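Local structure of probable secreted solute-binding lipoprotein (Streptomyces coelicolor, 3I3V) at residues Q245-S249 with S250-K254; Q345-G348 with S349-Q353. The protein probably binds an unassigned solute outside the cell, as a secreted lipoprotein serving a transmembrane transporter. All coordinates share one frame; numbering follows the deposited sequence.

Contact 1. Residues Q245-S249 with S250-K254; sequences QSAMS and SALAK
Leu252 packs back on Ala247 and the amide of Gln245, just where the strand ends. Its two methyls have different neighbours. CD1 sits 4.0 Å from CB of Ala247, a plain apolar touch. The same methyl is 3.9 Å from NE2 of Gln245. CG of Gln245 stands anti to the backbone N (chi1 176°); this extended chain carries the amide up to Leu252, and the two side chains slide past each other in opposite directions. CD2 rests against the backbone instead, 3.2 Å from O of Ala247. Ala251 adds its CB, 4.2 Å from CB of Ala247.

The backbone sets these positions. Selenomethionine Met248 is the N-cap residue, and its O takes two N-H groups of the first helical turn. Leu252 N, at 3.1 Å from Met248 O, lies in the carbonyl plane with a fairly straight N-H line (160°). Ala251 N is closer to Met248 O, at 2.8 Å, but comes from above the plane, 56° out of it. A weak bond of 2.8 Å follows from Ala253 N to Ser249 O.

Farther out, Ser249 OG is hydrogen-bonded to Asp326 OD2, which ties the start of the helix to strand 326-327. Leu252 also packs on Pro127 of strand 122-131 and on Leu340 of helix 339-345. An alanine in place of Leu252 would probably open a gap beside Ala247 and leave Pro127 and Leu340 without the side chain they pack on.

Backbone bonds from Gln245, Ala247 and Ser249 hold this run along strand 122-131. It is a strand-to-helix junction with Met248 at the N-cap position, where strand 242-246, lying between strands 122-131 and 163-166 of a mixed sheet, passes into helix 249-252 in a bacterial extracellular solute-binding protein.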
ATOM      1  N   GLN C 245      13.573 -18.699 -63.734  1.00 30.67           N
ATOM      2  CA  GLN C 245      13.869 -19.974 -63.112  1.00 31.68           C
ATOM      3  C   GLN C 245      13.149 -20.160 -61.799  1.00 32.20           C
ATOM      4  O   GLN C 245      13.255 -19.316 -60.912  1.00 32.95           O
ATOM      5  CB  GLN C 245      15.367 -20.085 -62.846  1.00 31.78           C
ATOM      6  CG  GLN C 245      15.760 -21.341 -62.115  1.00 32.72           C
ATOM      7  CD  GLN C 245      17.188 -21.294 -61.606  1.00 31.38           C
ATOM      8  OE1 GLN C 245      17.870 -22.316 -61.547  1.00 28.95           O
ATOM      9  NE2 GLN C 245      17.642 -20.107 -61.232  1.00 29.58           N
ATOM     10  N   SER C 246      12.415 -21.261 -61.675  1.00 31.01           N
ATOM     11  CA  SER C 246      11.741 -21.570 -60.425  1.00 30.07           C
ATOM     12  C   SER C 246      12.713 -22.476 -59.668  1.00 31.16           C
ATOM     13  O   SER C 246      13.195 -23.466 -60.217  1.00 32.17           O
ATOM     14  CB  SER C 246      10.448 -22.326 -60.685  1.00 29.35           C
ATOM     15  OG  SER C 246       9.891 -22.754 -59.459  1.00 26.58           O
ATOM     16  N   ALA C 247      13.015 -22.166 -58.416  1.00 29.52           N
ATOM     17  CA  ALA C 247      13.950 -23.020 -57.708  1.00 30.07           C
ATOM     18  C   ALA C 247      13.981 -22.772 -56.208  1.00 32.33           C
ATOM     19  O   ALA C 247      13.651 -21.682 -55.757  1.00 33.78           O
ATOM     20  CB  ALA C 247      15.338 -22.832 -58.293  1.00 29.54           C
HETATM   21  N   MSE C 248      14.377 -23.786 -55.441  1.00 32.61           N
HETATM   22  CA  MSE C 248      14.472 -23.659 -53.991  1.00 34.93           C
HETATM   23  C   MSE C 248      15.330 -22.436 -53.675  1.00 35.10           C
HETATM   24  O   MSE C 248      16.295 -22.155 -54.385  1.00 34.47           O
HETATM   25  CB  MSE C 248      15.149 -24.889 -53.391  1.00 38.23           C
HETATM   26  CG  MSE C 248      14.379 -26.197 -53.513  1.00 44.47           C
HETATM   27 SE   MSE C 248      15.423 -27.685 -52.786  1.00 52.64          SE
HETATM   28  CE  MSE C 248      15.022 -27.349 -50.919  1.00 46.22           C
ATOM     29  N   SER C 249      14.994 -21.709 -52.614  1.00 34.60           N
ATOM     30  CA  SER C 249      15.783 -20.539 -52.261  1.00 35.21           C
ATOM     31  C   SER C 249      17.245 -20.958 -52.045  1.00 35.01           C
ATOM     32  O   SER C 249      18.162 -20.183 -52.307  1.00 33.06           O
ATOM     33  CB  SER C 249      15.213 -19.861 -51.007  1.00 34.86           C
ATOM     34  OG  SER C 249      15.224 -20.734 -49.894  1.00 35.93           O
ATOM     35  N   SER C 250      17.453 -22.191 -51.586  1.00 36.12           N
ATOM     36  CA  SER C 250      18.802 -22.703 -51.351  1.00 37.46           C
ATOM     37  C   SER C 250      19.623 -22.732 -52.635  1.00 37.42           C
ATOM     38  O   SER C 250      20.848 -22.619 -52.594  1.00 36.44           O
ATOM     39  CB  SER C 250      18.761 -24.111 -50.750  1.00 39.27           C
ATOM     40  OG  SER C 250      18.239 -24.084 -49.436  1.00 44.88           O
ATOM     41  N   ALA C 251      18.956 -22.904 -53.773  1.00 37.88           N
ATOM     42  CA  ALA C 251      19.656 -22.916 -55.052  1.00 37.53           C
ATOM     43  C   ALA C 251      19.863 -21.464 -55.483  1.00 37.90           C
ATOM     44  O   ALA C 251      20.902 -21.117 -56.045  1.00 38.44           O
ATOM     45  CB  ALA C 251      18.853 -23.673 -56.096  1.00 37.30           C
ATOM     46  N   LEU C 252      18.868 -20.623 -55.204  1.00 38.18           N
ATOM     47  CA  LEU C 252      18.927 -19.201 -55.536  1.00 38.39           C
ATOM     48  C   LEU C 252      20.052 -18.517 -54.765  1.00 40.01           C
ATOM     49  O   LEU C 252      20.580 -17.481 -55.189  1.00 39.41           O
ATOM     50  CB  LEU C 252      17.596 -18.526 -55.192  1.00 36.87           C
ATOM     51  CG  LEU C 252      16.517 -18.406 -56.271  1.00 35.43           C
ATOM     52  CD1 LEU C 252      16.889 -19.211 -57.492  1.00 34.54           C
ATOM     53  CD2 LEU C 252      15.194 -18.855 -55.692  1.00 32.73           C
ATOM     54  N   ALA C 253      20.420 -19.102 -53.629  1.00 39.62           N
ATOM     55  CA  ALA C 253      21.480 -18.538 -52.814  1.00 40.93           C
ATOM     56  C   ALA C 253      22.828 -18.678 -53.501  1.00 41.36           C
ATOM     57  O   ALA C 253      23.772 -17.979 -53.158  1.00 42.70           O
ATOM     58  CB  ALA C 253      21.519 -19.222 -51.465  1.00 41.13           C
ATOM     59  N   LYS C 254      22.917 -19.576 -54.475  1.00 43.03           N
ATOM     60  CA  LYS C 254      24.171 -19.801 -55.187  1.00 44.05           C
ATOM     61  C   LYS C 254      24.243 -19.077 -56.525  1.00 44.37           C
ATOM     62  O   LYS C 254      25.150 -19.331 -57.318  1.00 44.33           O
ATOM     63  CB  LYS C 254      24.400 -21.304 -55.420  1.00 45.69           C
ATOM     64  CG  LYS C 254      24.445 -22.179 -54.148  1.00 46.02           C
ATOM     65  CD  LYS C 254      24.689 -23.645 -54.518  1.00 48.05           C
ATOM     66  CE  LYS C 254      24.306 -24.628 -53.405  1.00 49.47           C
ATOM     67  NZ  LYS C 254      25.231 -24.602 -52.242  1.00 52.01           N
TER

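Contact 2. Residues Q345-G348 with S349-Q353; sequences QRLG and SEVSQ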
ATOM      1  N   GLN C 345      11.993 -14.423 -48.876  1.00 37.21           N
ATOM      2  CA  GLN C 345      11.413 -14.407 -47.539  1.00 40.24           C
ATOM      3  C   GLN C 345      10.514 -13.201 -47.320  1.00 42.12           C
ATOM      4  O   GLN C 345       9.514 -13.296 -46.607  1.00 40.52           O
ATOM      5  CB  GLN C 345      12.520 -14.414 -46.476  1.00 39.95           C
ATOM      6  CG  GLN C 345      13.224 -15.750 -46.323  1.00 38.52           C
ATOM      7  CD  GLN C 345      14.492 -15.646 -45.517  1.00 37.96           C
ATOM      8  OE1 GLN C 345      14.941 -14.553 -45.181  1.00 38.59           O
ATOM      9  NE2 GLN C 345      15.086 -16.787 -45.209  1.00 37.84           N
ATOM     10  N   ARG C 346      10.877 -12.076 -47.940  1.00 44.85           N
ATOM     11  CA  ARG C 346      10.122 -10.832 -47.811  1.00 47.48           C
ATOM     12  C   ARG C 346       8.849 -10.790 -48.647  1.00 49.21           C
ATOM     13  O   ARG C 346       8.104  -9.809 -48.605  1.00 49.75           O
ATOM     14  CB  ARG C 346      11.001  -9.626 -48.157  1.00 47.99           C
ATOM     15  CG  ARG C 346      11.965  -9.224 -47.049  1.00 51.38           C
ATOM     16  CD  ARG C 346      12.448  -7.789 -47.232  1.00 54.24           C
ATOM     17  NE  ARG C 346      13.820  -7.706 -47.728  1.00 57.80           N
ATOM     18  CZ  ARG C 346      14.879  -7.427 -46.970  1.00 59.13           C
ATOM     19  NH1 ARG C 346      14.734  -7.199 -45.668  1.00 59.22           N
ATOM     20  NH2 ARG C 346      16.086  -7.367 -47.519  1.00 59.17           N
ATOM     21  N   LEU C 347       8.613 -11.851 -49.411  1.00 49.14           N
ATOM     22  CA  LEU C 347       7.414 -11.965 -50.235  1.00 49.76           C
ATOM     23  C   LEU C 347       6.248 -12.207 -49.270  1.00 50.81           C
ATOM     24  O   LEU C 347       6.360 -13.015 -48.350  1.00 51.07           O
ATOM     25  CB  LEU C 347       7.567 -13.149 -51.201  1.00 47.19           C
ATOM     26  CG  LEU C 347       7.688 -12.942 -52.716  1.00 45.11           C
ATOM     27  CD1 LEU C 347       8.369 -11.627 -53.048  1.00 45.02           C
ATOM     28  CD2 LEU C 347       8.453 -14.125 -53.306  1.00 42.18           C
ATOM     29  N   GLY C 348       5.131 -11.517 -49.474  1.00 50.85           N
ATOM     30  CA  GLY C 348       4.008 -11.701 -48.572  1.00 52.88           C
ATOM     31  C   GLY C 348       2.748 -12.295 -49.174  1.00 54.06           C
ATOM     32  O   GLY C 348       2.753 -13.416 -49.676  1.00 54.38           O
ATOM     33  N   SER C 349       1.659 -11.539 -49.120  1.00 55.77           N
ATOM     34  CA  SER C 349       0.384 -12.003 -49.646  1.00 57.00           C
ATOM     35  C   SER C 349       0.286 -11.872 -51.158  1.00 57.18           C
ATOM     36  O   SER C 349      -0.631 -12.423 -51.767  1.00 57.17           O
ATOM     37  CB  SER C 349      -0.767 -11.226 -49.001  1.00 58.29           C
ATOM     38  OG  SER C 349      -0.789  -9.879 -49.448  1.00 58.52           O
ATOM     39  N   GLU C 350       1.220 -11.142 -51.766  1.00 57.94           N
ATOM     40  CA  GLU C 350       1.192 -10.961 -53.217  1.00 58.69           C
ATOM     41  C   GLU C 350       1.623 -12.242 -53.915  1.00 56.65           C
ATOM     42  O   GLU C 350       1.783 -12.271 -55.134  1.00 57.01           O
ATOM     43  CB  GLU C 350       2.117  -9.817 -53.659  1.00 62.02           C
ATOM     44  CG  GLU C 350       2.550  -8.875 -52.555  1.00 65.23           C
ATOM     45  CD  GLU C 350       3.613  -9.489 -51.674  1.00 68.09           C
ATOM     46  OE1 GLU C 350       4.733  -9.741 -52.173  1.00 68.26           O
ATOM     47  OE2 GLU C 350       3.321  -9.724 -50.484  1.00 70.11           O
ATOM     48  N   VAL C 351       1.807 -13.297 -53.130  1.00 55.18           N
ATOM     49  CA  VAL C 351       2.223 -14.593 -53.646  1.00 52.88           C
ATOM     50  C   VAL C 351       1.479 -15.683 -52.863  1.00 51.50           C
ATOM     51  O   VAL C 351       1.384 -15.609 -51.640  1.00 51.76           O
ATOM     52  CB  VAL C 351       3.768 -14.737 -53.511  1.00 52.50           C
ATOM     53  CG1 VAL C 351       4.138 -15.664 -52.365  1.00 50.99           C
ATOM     54  CG2 VAL C 351       4.354 -15.198 -54.824  1.00 52.50           C
ATOM     55  N   SER C 352       0.939 -16.676 -53.568  1.00 49.64           N
ATOM     56  CA  SER C 352       0.192 -17.755 -52.920  1.00 48.56           C
ATOM     57  C   SER C 352       0.972 -19.060 -52.777  1.00 47.97           C
ATOM     58  O   SER C 352       1.684 -19.479 -53.689  1.00 47.07           O
ATOM     59  CB  SER C 352      -1.105 -18.029 -53.685  1.00 48.52           C
ATOM     60  OG  SER C 352      -1.944 -16.888 -53.678  1.00 49.21           O
ATOM     61  N   GLN C 353       0.812 -19.703 -51.624  1.00 46.71           N
ATOM     62  CA  GLN C 353       1.494 -20.961 -51.331  1.00 44.75           C
ATOM     63  C   GLN C 353       0.841 -22.159 -51.983  1.00 42.86           C
ATOM     64  O   GLN C 353      -0.380 -22.305 -51.926  1.00 43.38           O
ATOM     65  CB  GLN C 353       1.487 -21.262 -49.830  1.00 46.33           C
ATOM     66  CG  GLN C 353       2.266 -20.355 -48.922  1.00 46.40           C
ATOM     67  CD  GLN C 353       2.177 -20.823 -47.482  1.00 47.41           C
ATOM     68  OE1 GLN C 353       2.504 -21.973 -47.168  1.00 48.59           O
ATOM     69  NE2 GLN C 353       1.730 -19.939 -46.597  1.00 47.73           N
TER
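The backbone N of Gly348 faces the carboxylate of Glu350, two residues further on. The N-H points almost straight at OE1 (170°), but the distance from Gly348 N to Glu350 OE1 is 3.3 Å, and the bond is weak. OE2 is modelled nearer to the same N, yet it crowds a neighbouring atom and its place is doubtful. The pair spans a turn in the loop that joins helix 339-345 to strand 352-354, part of the solute-binding protein fold.

The side chain of Glu350 has to double back to reach this N-H. Its first torsion is almost eclipsed, at -16°, with CG close to the backbone N. A bend at chi2 (76°) then brings the carboxylate over the chain before it. OE1 also passes 4.0 Å from CA of Leu347 and 4.2 Å from its CD1, where the two side chains cross at a slant. The residues at the turn, Gly348 to Glu350, are exposed.

Gly348 has a backbone shape in which a CB would run into the N of Ser349. Having no side chain avoids that crowding.

Beyond the glutamate the contact is mostly apolar. Val351 points back toward the preceding residues and packs loosely against Leu347. It also rests on Val281 of strand 280-284. Next along the chain, Ser352 makes backbone bonds with Pro279 and Val281, which start the pairing with strand 280-284. At the other end, Gln345 NE2 is hydrogen-bonded to Asp326 OD1, and Gln345 OE1 takes the N-H of Ser335.

Across the turn, CG1 of Val351 lies 3.8 Å from O of Gly348, and CG of Leu347 stands 4.4 Å from CB of Val351.

Overall arrangement
Both contacts are short turns between a helix and a strand of the same mixed sheet, in opposite order. In contact 1 a strand leads into a helix; in contact 2 a helix leads into a strand. Contact 1 is partly buried and is held by backbone bonds of the first helical turn and leucine-alanine packing. Contact 2 lies at the surface and has a weak carboxylate-to-backbone link and a loose leucine-valine touch. Their centres are about 16 Å apart and their nearest atoms about 6 Å, so they do not touch. Asp326 connects them: one carboxylate oxygen bonds Ser249, the other Gln345. Helix 339-345, which ends in contact 2, also covers Leu252 and Ala253 of contact 1.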